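Local coordinates for putative uncharacterized protein PH0242 (Pyrococcus horikoshii, PDB 3VU1), which is the C-terminal globular domain of an archaeal AglB protein of the oligosaccharyltransferase family, built largely of beta-strands with a smaller share of helix, at residues I8-G12 / W13-L17; Q129-N133 / V134-P138; V157-Q161 / L162-P166; Y298-G302 / T303-K307. All blocks are in the same frame, centred on the assembly; numbering follows the deposited sequence.

Contact 1. Residues I8-G12 / W13-L17; sequences IEVTG and WEQAL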
loop_
_atom_site.group_PDB
_atom_site.type_symbol
_atom_site.label_atom_id
_atom_site.label_comp_id
_atom_site.label_asym_id
_atom_site.label_seq_id
_atom_site.Cartn_x
_atom_site.Cartn_y
_atom_site.Cartn_z
ATOM N N ILE A 8 -1.602 12.052 29.289
ATOM C CA ILE A 8 -2.442 11.588 28.174
ATOM C C ILE A 8 -1.634 10.709 27.221
ATOM O O ILE A 8 -0.436 10.958 27.017
ATOM C CB ILE A 8 -3.114 12.745 27.373
ATOM C CG1 ILE A 8 -2.096 13.744 26.815
ATOM C CG2 ILE A 8 -4.167 13.462 28.203
ATOM C CD1 ILE A 8 -2.644 14.564 25.657
ATOM N N GLU A 9 -2.273 9.676 26.661
ATOM C CA GLU A 9 -1.657 8.902 25.581
ATOM C C GLU A 9 -2.055 9.493 24.229
ATOM O O GLU A 9 -3.213 9.455 23.831
ATOM C CB GLU A 9 -2.007 7.420 25.675
ATOM C CG GLU A 9 -0.792 6.512 25.695
ATOM C CD GLU A 9 0.210 6.879 26.798
ATOM O OE1 GLU A 9 1.073 7.769 26.575
ATOM O OE2 GLU A 9 0.144 6.270 27.892
ATOM N N VAL A 10 -1.078 10.082 23.552
ATOM C CA VAL A 10 -1.249 10.641 22.225
ATOM C C VAL A 10 -1.117 9.502 21.215
ATOM O O VAL A 10 -0.054 8.900 21.096
ATOM C CB VAL A 10 -0.182 11.731 21.963
ATOM C CG1 VAL A 10 -0.407 12.404 20.615
ATOM C CG2 VAL A 10 -0.193 12.764 23.087
ATOM N N THR A 11 -2.197 9.206 20.488
ATOM C CA THR A 11 -2.195 8.090 19.527
ATOM C C THR A 11 -1.461 8.473 18.269
ATOM O O THR A 11 -0.823 7.622 17.638
ATOM C CB THR A 11 -3.608 7.665 19.103
ATOM O OG1 THR A 11 -4.279 8.772 18.482
ATOM C CG2 THR A 11 -4.397 7.187 20.274
ATOM N N GLY A 12 -1.570 9.754 17.907
ATOM C CA GLY A 12 -0.948 10.287 16.700
ATOM C C GLY A 12 -1.989 10.779 15.718
ATOM O O GLY A 12 -1.690 11.593 14.848
ATOM N N TRP A 13 -3.226 10.319 15.882
ATOM C CA TRP A 13 -4.291 10.620 14.912
ATOM C C TRP A 13 -4.637 12.061 14.745
ATOM O O TRP A 13 -4.933 12.512 13.630
ATOM C CB TRP A 13 -5.562 9.822 15.237
ATOM C CG TRP A 13 -5.491 8.426 14.709
ATOM C CD1 TRP A 13 -5.080 7.266 15.375
ATOM C CD2 TRP A 13 -5.801 8.000 13.354
ATOM N NE1 TRP A 13 -5.145 6.164 14.543
ATOM C CE2 TRP A 13 -5.553 6.543 13.307
ATOM C CE3 TRP A 13 -6.264 8.639 12.230
ATOM C CZ2 TRP A 13 -5.761 5.808 12.167
ATOM C CZ3 TRP A 13 -6.479 7.878 11.074
ATOM C CH2 TRP A 13 -6.238 6.506 11.045
ATOM N N GLU A 14 -4.651 12.794 15.852
ATOM C CA GLU A 14 -5.025 14.207 15.800
ATOM C C GLU A 14 -3.974 14.964 15.009
ATOM O O GLU A 14 -4.326 15.787 14.150
ATOM C CB GLU A 14 -5.206 14.801 17.195
ATOM C CG GLU A 14 -6.036 13.923 18.123
ATOM C CD GLU A 14 -6.510 14.634 19.374
ATOM O OE1 GLU A 14 -5.833 15.580 19.883
ATOM O OE2 GLU A 14 -7.576 14.221 19.866
ATOM N N GLN A 15 -2.698 14.644 15.268
ATOM C CA GLN A 15 -1.591 15.261 14.562
ATOM C C GLN A 15 -1.551 14.885 13.084
ATOM O O GLN A 15 -1.213 15.707 12.222
ATOM C CB GLN A 15 -0.264 14.893 15.213
ATOM C CG GLN A 15 -0.052 15.521 16.568
ATOM C CD GLN A 15 -0.884 14.859 17.666
ATOM O OE1 GLN A 15 -1.262 13.680 17.583
ATOM N NE2 GLN A 15 -1.173 15.619 18.694
ATOM N N ALA A 16 -1.880 13.632 12.794
ATOM C CA ALA A 16 -1.835 13.124 11.424
ATOM C C ALA A 16 -2.885 13.773 10.566
ATOM O O ALA A 16 -2.591 14.185 9.451
ATOM C CB ALA A 16 -1.963 11.607 11.395
ATOM N N LEU A 17 -4.108 13.883 11.066
ATOM C CA LEU A 17 -5.154 14.529 10.267
ATOM C C LEU A 17 -4.842 15.985 10.038
ATOM O O LEU A 17 -5.110 16.499 8.949
ATOM C CB LEU A 17 -6.534 14.392 10.895
ATOM C CG LEU A 17 -7.113 12.987 10.941
ATOM C CD1 LEU A 17 -8.624 13.128 11.060
ATOM C CD2 LEU A 17 -6.734 12.171 9.713
HETATM O O HOH W 1 -3.316 11.931 18.393
#
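Trp-13 starts the helix, and its backbone N donates to Thr-11 OG1 over 3.2 Å in a nearly straight bond (168°). With chi1 at 60°, Thr-11 places OG1 between its own N and carbonyl carbon, within range of the Trp-13 amide. Thr-11 OG1 also lies at the edge of the Trp-13 ring, in its plane, 3.5 Å from CD1. Beyond the contact, this indole stacks on Tyr-36 and meets Tyr-90 and Trp-34 edge-to-face. Glu-14 gives its backbone N to a water at 3.0 Å. That water also accepts from Gly-12 N and donates to Gln-15 OE1 at 2.8 Å. Gln-15 bends at chi2 (75°), which turns its amide back toward the preceding loop. There Gln-15 OE1 lies 3.4 Å from Val-10 CG1, and the two side chains cross at about a right angle. Ala-16 N closes the first helical turn on Gly-12 O at 2.9 Å. Gly-12 is the N-cap residue, but it has no side chain to cap with. The first two amides of the helix are satisfied instead by the threonine hydroxyl and the water, the water being held by Gly-12 N, Glu-14 N and Gln-15 OE1 together.

Contact 2. Residues Q129-N133 / V134-P138; sequences QAAGN and VYVNP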
loop_
_atom_site.group_PDB
_atom_site.type_symbol
_atom_site.label_atom_id
_atom_site.label_comp_id
_atom_site.label_asym_id
_atom_site.label_seq_id
_atom_site.Cartn_x
_atom_site.Cartn_y
_atom_site.Cartn_z
ATOM N N GLN A 129 7.666 -4.354 25.108
ATOM C CA GLN A 129 8.372 -3.086 25.263
ATOM C C GLN A 129 9.749 -3.435 25.760
ATOM O O GLN A 129 9.890 -4.261 26.650
ATOM C CB GLN A 129 7.640 -2.225 26.295
ATOM C CG GLN A 129 7.441 -0.764 25.907
ATOM C CD GLN A 129 6.882 -0.581 24.495
ATOM O OE1 GLN A 129 5.840 -1.148 24.150
ATOM N NE2 GLN A 129 7.579 0.220 23.670
ATOM N N ALA A 130 10.762 -2.847 25.149
ATOM C CA ALA A 130 12.151 -3.011 25.574
ATOM C C ALA A 130 12.331 -2.366 26.932
ATOM O O ALA A 130 12.006 -1.206 27.098
ATOM C CB ALA A 130 13.077 -2.345 24.580
ATOM N N ALA A 131 12.819 -3.132 27.901
ATOM C CA ALA A 131 13.116 -2.616 29.221
ATOM C C ALA A 131 14.553 -3.000 29.593
ATOM O O ALA A 131 14.769 -3.774 30.518
ATOM C CB ALA A 131 12.117 -3.150 30.230
ATOM N N GLY A 132 15.512 -2.444 28.843
ATOM C CA GLY A 132 16.945 -2.777 28.904
ATOM C C GLY A 132 17.252 -4.252 28.771
ATOM O O GLY A 132 16.901 -5.018 29.650
ATOM N N ASN A 133 17.896 -4.668 27.680
ATOM C CA ASN A 133 18.282 -6.095 27.479
ATOM C C ASN A 133 17.170 -7.165 27.511
ATOM O O ASN A 133 17.411 -8.346 27.237
ATOM C CB ASN A 133 19.409 -6.501 28.444
ATOM C CG ASN A 133 20.751 -5.936 28.035
ATOM O OD1 ASN A 133 20.932 -4.717 27.959
ATOM N ND2 ASN A 133 21.703 -6.818 27.761
ATOM N N VAL A 134 15.957 -6.750 27.833
ATOM C CA VAL A 134 14.854 -7.650 28.037
ATOM C C VAL A 134 13.600 -6.941 27.516
ATOM O O VAL A 134 13.530 -5.699 27.518
ATOM C CB VAL A 134 14.779 -8.010 29.542
ATOM C CG1 VAL A 134 13.362 -8.073 30.083
ATOM C CG2 VAL A 134 15.500 -9.320 29.796
ATOM N N TYR A 135 12.618 -7.727 27.067
ATOM C CA TYR A 135 11.376 -7.195 26.507
ATOM C C TYR A 135 10.163 -7.723 27.238
ATOM O O TYR A 135 10.014 -8.938 27.383
ATOM C CB TYR A 135 11.246 -7.635 25.062
ATOM C CG TYR A 135 12.264 -7.039 24.143
ATOM C CD1 TYR A 135 13.486 -7.677 23.925
ATOM C CD2 TYR A 135 12.002 -5.838 23.486
ATOM C CE1 TYR A 135 14.424 -7.126 23.087
ATOM C CE2 TYR A 135 12.933 -5.281 22.639
ATOM C CZ TYR A 135 14.139 -5.928 22.454
ATOM O OH TYR A 135 15.048 -5.373 21.608
ATOM N N VAL A 136 9.283 -6.817 27.654
ATOM C CA VAL A 136 8.166 -7.178 28.522
ATOM C C VAL A 136 6.809 -6.755 27.986
ATOM O O VAL A 136 6.689 -5.732 27.285
ATOM C CB VAL A 136 8.299 -6.567 29.956
ATOM C CG1 VAL A 136 9.389 -7.259 30.756
ATOM C CG2 VAL A 136 8.516 -5.056 29.919
ATOM N N ASN A 137 5.809 -7.576 28.326
ATOM C CA ASN A 137 4.393 -7.213 28.294
ATOM C C ASN A 137 3.706 -7.789 29.550
ATOM O O ASN A 137 3.263 -8.953 29.566
ATOM C CB ASN A 137 3.711 -7.687 26.998
ATOM C CG ASN A 137 2.254 -7.210 26.859
ATOM O OD1 ASN A 137 1.562 -6.878 27.841
ATOM N ND2 ASN A 137 1.778 -7.198 25.630
ATOM N N PRO A 138 3.643 -6.974 30.618
ATOM C CA PRO A 138 2.979 -7.317 31.860
ATOM C C PRO A 138 1.598 -7.950 31.666
ATOM O O PRO A 138 1.358 -9.036 32.205
ATOM C CB PRO A 138 2.830 -5.956 32.562
ATOM C CG PRO A 138 3.241 -4.917 31.562
ATOM C CD PRO A 138 4.238 -5.629 30.703
#
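Tyr-135 meets Ala-130 because its ring carbon CG is placed beside the backbone N and opposite the carbonyl carbon (chi1 -67°). From there the ring leans obliquely across the neighbouring strand. Tyr-135 CE2 touches Ala-130 CB at 3.5 Å, and its CD2 lies as close to Ala-130 CA. On the other face of the hairpin, Val-136 (chi1 -72°) turns CG1 anti to its carbonyl carbon, which leaves CG2 between backbone N and carbonyl carbon. Val-136 CG2 lies 4.1 Å from Ala-131 CB and also near the carbonyl of Gln-129.

The backbones are joined as an antiparallel hairpin. Gln-129 and Val-136 form a hydrogen-bonded pair: Gln-129 N to Val-136 O and Val-136 N to Gln-129 O each measure 2.8 Å. Ala-130 and Tyr-135 form the non-hydrogen-bonded pair that follows, so the ring contact stands over a place where no backbone bond links the two residues. Ala-131 N then binds Val-134 O at 2.7 Å and shuts the loop. Gly-132 and Asn-133, both with positive phi, carry the chain round between them.

The Tyr-135 hydroxyl is hydrogen-bonded to Thr-197 O, so the ring links the hairpin to the turn between strands 192-196 and 200-205. Strand 200-205 continues the sheet beyond strand 125-130, and Ala-130 bonds Ser-199, just before it, through the backbone. On the other side strand 134-137 pairs with strand 142-148: Tyr-135 bonds Ile-144 through the backbone, while Val-134 and Val-136 both pack on Val-143.

Contact 3. Residues V157-Q161 / L162-P166; sequences VNIGQ and LECSP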
loop_
_atom_site.group_PDB
_atom_site.type_symbol
_atom_site.label_atom_id
_atom_site.label_comp_id
_atom_site.label_asym_id
_atom_site.label_seq_id
_atom_site.Cartn_x
_atom_site.Cartn_y
_atom_site.Cartn_z
ATOM N N VAL A 157 11.210 -16.991 25.127
ATOM C CA VAL A 157 9.969 -16.285 25.377
ATOM C C VAL A 157 9.308 -17.001 26.529
ATOM O O VAL A 157 8.967 -18.175 26.415
ATOM C CB VAL A 157 9.044 -16.298 24.138
ATOM C CG1 VAL A 157 7.730 -15.577 24.431
ATOM C CG2 VAL A 157 9.740 -15.681 22.927
ATOM N N ASN A 158 9.155 -16.296 27.648
ATOM C CA ASN A 158 8.489 -16.841 28.833
ATOM C C ASN A 158 7.092 -16.300 28.918
ATOM O O ASN A 158 6.878 -15.072 28.909
ATOM C CB ASN A 158 9.249 -16.494 30.116
ATOM C CG ASN A 158 10.703 -16.921 30.066
ATOM O OD1 ASN A 158 11.602 -16.107 30.254
ATOM N ND2 ASN A 158 10.945 -18.197 29.791
ATOM N N ILE A 159 6.142 -17.225 28.977
ATOM C CA ILE A 159 4.731 -16.889 29.051
ATOM C C ILE A 159 4.207 -17.614 30.264
ATOM O O ILE A 159 3.953 -18.822 30.208
ATOM C CB ILE A 159 3.978 -17.359 27.788
ATOM C CG1 ILE A 159 4.755 -16.951 26.525
ATOM C CG2 ILE A 159 2.546 -16.821 27.787
ATOM C CD1 ILE A 159 4.099 -17.346 25.219
ATOM N N GLY A 160 4.063 -16.888 31.368
ATOM C CA GLY A 160 3.839 -17.523 32.670
ATOM C C GLY A 160 5.011 -18.440 33.010
ATOM O O GLY A 160 6.183 -18.083 32.821
ATOM N N GLN A 161 4.703 -19.647 33.466
ATOM C CA GLN A 161 5.751 -20.561 33.942
ATOM C C GLN A 161 6.499 -21.296 32.817
ATOM O O GLN A 161 7.611 -21.781 33.035
ATOM C CB GLN A 161 5.203 -21.546 34.990
ATOM C CG GLN A 161 4.281 -20.918 36.036
ATOM C CD GLN A 161 2.798 -20.907 35.632
ATOM O OE1 GLN A 161 1.918 -20.752 36.487
ATOM N NE2 GLN A 161 2.514 -21.074 34.332
ATOM N N LEU A 162 5.909 -21.355 31.624
ATOM C CA LEU A 162 6.522 -22.060 30.483
ATOM C C LEU A 162 7.433 -21.165 29.659
ATOM O O LEU A 162 7.170 -19.981 29.485
ATOM C CB LEU A 162 5.470 -22.779 29.598
ATOM C CG LEU A 162 4.060 -22.206 29.277
ATOM C CD1 LEU A 162 3.398 -22.987 28.144
ATOM C CD2 LEU A 162 3.096 -22.106 30.474
ATOM N N GLU A 163 8.541 -21.727 29.206
ATOM C CA GLU A 163 9.481 -21.005 28.363
ATOM C C GLU A 163 9.371 -21.521 26.934
ATOM O O GLU A 163 9.202 -22.725 26.716
ATOM C CB GLU A 163 10.896 -21.196 28.875
ATOM C CG GLU A 163 11.951 -21.285 27.779
ATOM C CD GLU A 163 13.349 -20.971 28.271
ATOM O OE1 GLU A 163 14.302 -21.603 27.755
ATOM O OE2 GLU A 163 13.493 -20.090 29.160
ATOM N N CYS A 164 9.471 -20.618 25.959
ATOM C CA CYS A 164 9.199 -20.998 24.574
ATOM C C CYS A 164 10.279 -20.576 23.581
ATOM O O CYS A 164 10.910 -19.523 23.722
ATOM C CB CYS A 164 7.805 -20.521 24.153
ATOM S SG CYS A 164 6.449 -21.130 25.214
ATOM N N SER A 165 10.499 -21.427 22.584
ATOM C CA SER A 165 11.563 -21.212 21.606
ATOM C C SER A 165 11.004 -20.875 20.196
ATOM O O SER A 165 10.487 -21.762 19.511
ATOM C CB SER A 165 12.496 -22.436 21.564
ATOM O OG SER A 165 13.633 -22.179 20.746
ATOM N N PRO A 166 11.113 -19.600 19.762
ATOM C CA PRO A 166 10.485 -19.217 18.486
ATOM C C PRO A 166 11.091 -19.946 17.293
ATOM O O PRO A 166 12.271 -20.275 17.325
ATOM C CB PRO A 166 10.734 -17.702 18.388
ATOM C CG PRO A 166 11.782 -17.396 19.392
ATOM C CD PRO A 166 11.727 -18.453 20.453
#
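Asn-158 and Glu-163 make the side-chain hydrogen bond of this tight hairpin. Asn-158 ND2 donates to Glu-163 OE2 over 3.2 Å at an N-H...O angle of 153°. Asn-158 CG sits beside its backbone N, anti to the carbonyl carbon (chi1 -54°), and the Glu-163 chain is extended beyond CG; this draws the carboxylate level with the amide. The two side chains run side by side and point the same way. The oxygen lies in the amide plane and receives the bond on its anti lone pair. The amide and carboxylate planes are turned 33° apart. The other oxygen, OE1, forms a salt bridge with Arg-154, so both carboxylate oxygens are held.

Backbone bonds set the register. Val-157 N binds Cys-164 O at 2.9 Å. Nearer the turn, Ile-159 N binds Leu-162 O at 3.0 Å. The return bond from Leu-162 N to Ile-159 O is weak, at 3.5 Å. Ile-159 to Leu-162 is a type II' beta turn, with Gly-160 and Gln-161 at its corners.

Apolar contacts lie on the opposite face from Asn-158. Ile-159 CD1 approaches Cys-164 SG at 4.5 Å, and Val-157 CG2 reaches Pro-166 CD at 4.2 Å. Phe-190 packs on Val-157, Ile-159 and Cys-164.

Strand 153-159 pairs on its far side with strand 142-148. On the other side of strand 162-165 lies the short edge strand 183-184, bound by backbone bonds and by the Cys-164 to Cys-184 disulfide.

Contact 4. Residues Y298-G302 / T303-K307; sequences YALNG and TKIIK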
loop_
_atom_site.group_PDB
_atom_site.type_symbol
_atom_site.label_atom_id
_atom_site.label_comp_id
_atom_site.label_asym_id
_atom_site.label_seq_id
_atom_site.Cartn_x
_atom_site.Cartn_y
_atom_site.Cartn_z
ATOM N N TYR A 298 12.136 15.572 -14.079
ATOM C CA TYR A 298 11.808 16.981 -13.875
ATOM C C TYR A 298 12.876 17.568 -12.962
ATOM O O TYR A 298 13.036 17.117 -11.820
ATOM C CB TYR A 298 10.439 17.146 -13.198
ATOM C CG TYR A 298 9.201 16.749 -13.991
ATOM C CD1 TYR A 298 9.304 16.182 -15.263
ATOM C CD2 TYR A 298 7.917 16.903 -13.440
ATOM C CE1 TYR A 298 8.175 15.811 -15.979
ATOM C CE2 TYR A 298 6.784 16.525 -14.151
ATOM C CZ TYR A 298 6.914 15.980 -15.426
ATOM O OH TYR A 298 5.803 15.589 -16.170
ATOM N N ALA A 299 13.613 18.557 -13.457
ATOM C CA ALA A 299 14.540 19.317 -12.608
ATOM C C ALA A 299 13.747 20.327 -11.807
ATOM O O ALA A 299 12.887 21.025 -12.349
ATOM C CB ALA A 299 15.587 20.033 -13.452
ATOM N N LEU A 300 14.053 20.423 -10.525
ATOM C CA LEU A 300 13.309 21.299 -9.641
ATOM C C LEU A 300 14.189 22.162 -8.776
ATOM O O LEU A 300 15.135 21.668 -8.160
ATOM C CB LEU A 300 12.389 20.483 -8.717
ATOM C CG LEU A 300 11.030 20.011 -9.228
ATOM C CD1 LEU A 300 11.174 18.609 -9.773
ATOM C CD2 LEU A 300 10.022 20.023 -8.092
ATOM N N ASN A 301 13.841 23.443 -8.720
ATOM C CA ASN A 301 14.314 24.354 -7.682
ATOM C C ASN A 301 13.199 24.602 -6.668
ATOM O O ASN A 301 12.268 25.363 -6.925
ATOM C CB ASN A 301 14.782 25.679 -8.293
ATOM C CG ASN A 301 16.073 25.545 -9.089
ATOM O OD1 ASN A 301 16.963 24.773 -8.737
ATOM N ND2 ASN A 301 16.181 26.311 -10.167
ATOM N N GLY A 302 13.300 23.948 -5.520
ATOM C CA GLY A 302 12.265 23.994 -4.498
ATOM C C GLY A 302 11.002 23.297 -4.962
ATOM O O GLY A 302 10.909 22.070 -4.921
ATOM N N THR A 303 10.029 24.081 -5.415
ATOM C CA THR A 303 8.772 23.539 -5.910
ATOM C C THR A 303 8.543 23.968 -7.352
ATOM O O THR A 303 7.560 23.579 -7.947
ATOM C CB THR A 303 7.537 23.915 -5.025
ATOM O OG1 THR A 303 7.144 25.275 -5.275
ATOM C CG2 THR A 303 7.800 23.684 -3.485
ATOM N N LYS A 304 9.457 24.756 -7.911
ATOM C CA LYS A 304 9.394 25.161 -9.310
ATOM C C LYS A 304 10.091 24.149 -10.231
ATOM O O LYS A 304 11.248 23.784 -9.996
ATOM C CB LYS A 304 10.042 26.537 -9.471
ATOM C CG LYS A 304 10.241 27.013 -10.914
ATOM C CD LYS A 304 10.698 28.474 -10.952
ATOM C CE LYS A 304 9.635 29.413 -10.385
ATOM N NZ LYS A 304 10.145 30.791 -10.151
ATOM N N ILE A 305 9.388 23.724 -11.286
ATOM C CA ILE A 305 9.921 22.798 -12.295
ATOM C C ILE A 305 10.583 23.579 -13.425
ATOM O O ILE A 305 9.924 24.299 -14.153
ATOM C CB ILE A 305 8.823 21.856 -12.863
ATOM C CG1 ILE A 305 8.092 21.120 -11.719
ATOM C CG2 ILE A 305 9.421 20.867 -13.863
ATOM C CD1 ILE A 305 6.792 20.425 -12.103
ATOM N N ILE A 306 11.891 23.411 -13.576
ATOM C CA ILE A 306 12.673 24.198 -14.533
ATOM C C ILE A 306 13.014 23.488 -15.858
ATOM O O ILE A 306 13.410 24.132 -16.827
ATOM C CB ILE A 306 13.943 24.768 -13.864
ATOM C CG1 ILE A 306 15.009 23.680 -13.685
ATOM C CG2 ILE A 306 13.574 25.433 -12.537
ATOM C CD1 ILE A 306 16.192 24.115 -12.847
ATOM N N LYS A 307 12.858 22.171 -15.920
ATOM C CA LYS A 307 13.010 21.483 -17.199
ATOM C C LYS A 307 12.324 20.123 -17.155
ATOM O O LYS A 307 12.354 19.454 -16.126
ATOM C CB LYS A 307 14.493 21.331 -17.564
ATOM C CG LYS A 307 14.781 21.502 -19.045
ATOM C CD LYS A 307 16.142 20.943 -19.452
ATOM C CE LYS A 307 16.351 21.116 -20.952
ATOM N NZ LYS A 307 17.094 19.981 -21.570
#
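Ala-299 O accepts the backbone N of Ile-306 at 2.9 Å and is also approached by the CA-H of Ile-305. Ala-299 N, in turn, donates to Lys-307 O at 3.1 Å. Ile-306 and Lys-307 therefore both stand opposite Ala-299, consistent with a classic beta bulge, though the Ala-299 and Lys-307 pairing is loose. Nearer the turn the register is regular. Asn-301 N bonds Lys-304 O at 2.9 Å, and Lys-304 N returns to Asn-301 O. A type II' turn with Gly-302 and Thr-303 at its corners closes the hairpin.

Ile-306 sets CG1 between its N and its carbonyl carbon (chi1 76°), which brings the side chain toward the partner strand. Ile-306 CG1 touches Ala-299 CB at 3.7 Å, and its CD1 lies 3.5 Å from Asn-301 ND2. Ile-305 packs on the other face: its CG1 runs alongside Leu-300 CG at 4.0 Å, and its CG2 meets Tyr-298 CB at 3.9 Å.

Strand 293-301 lies between strand 304-314 and strand 336-356, sharing backbone bonds with Lys-336 and Arg-338 of the latter. Asn-301 OD1 binds Gln-335 N, and Tyr-298 OH binds Glu-480 of strand 464-487. Ala-299, Asn-301 and Ile-306 all touch Ala-334.

In the fold
Contact 1 is the helical one of the four; the others are beta hairpins. Contacts 2 and 3 belong to the same mixed beta-sheet, in the insert domain, with centres about 14 Å apart and strand 142-148 between them. Contact 4 lies in another beta-sheet, in the peripheral 1 domain, about 57 Å from contact 3 between centres and across the chain's centre. Contact 2 is a surface turn with no buried residue. The other three are partly buried. Water and a hydroxyl serve the helix start of contact 1. Contact 3 adds an amide-carboxylate bond across the hairpin and a disulfide to the adjacent strand. Contact 4 relies more on isoleucine packing. Contacts 3 and 4 share the turn type; contact 2 turns differently.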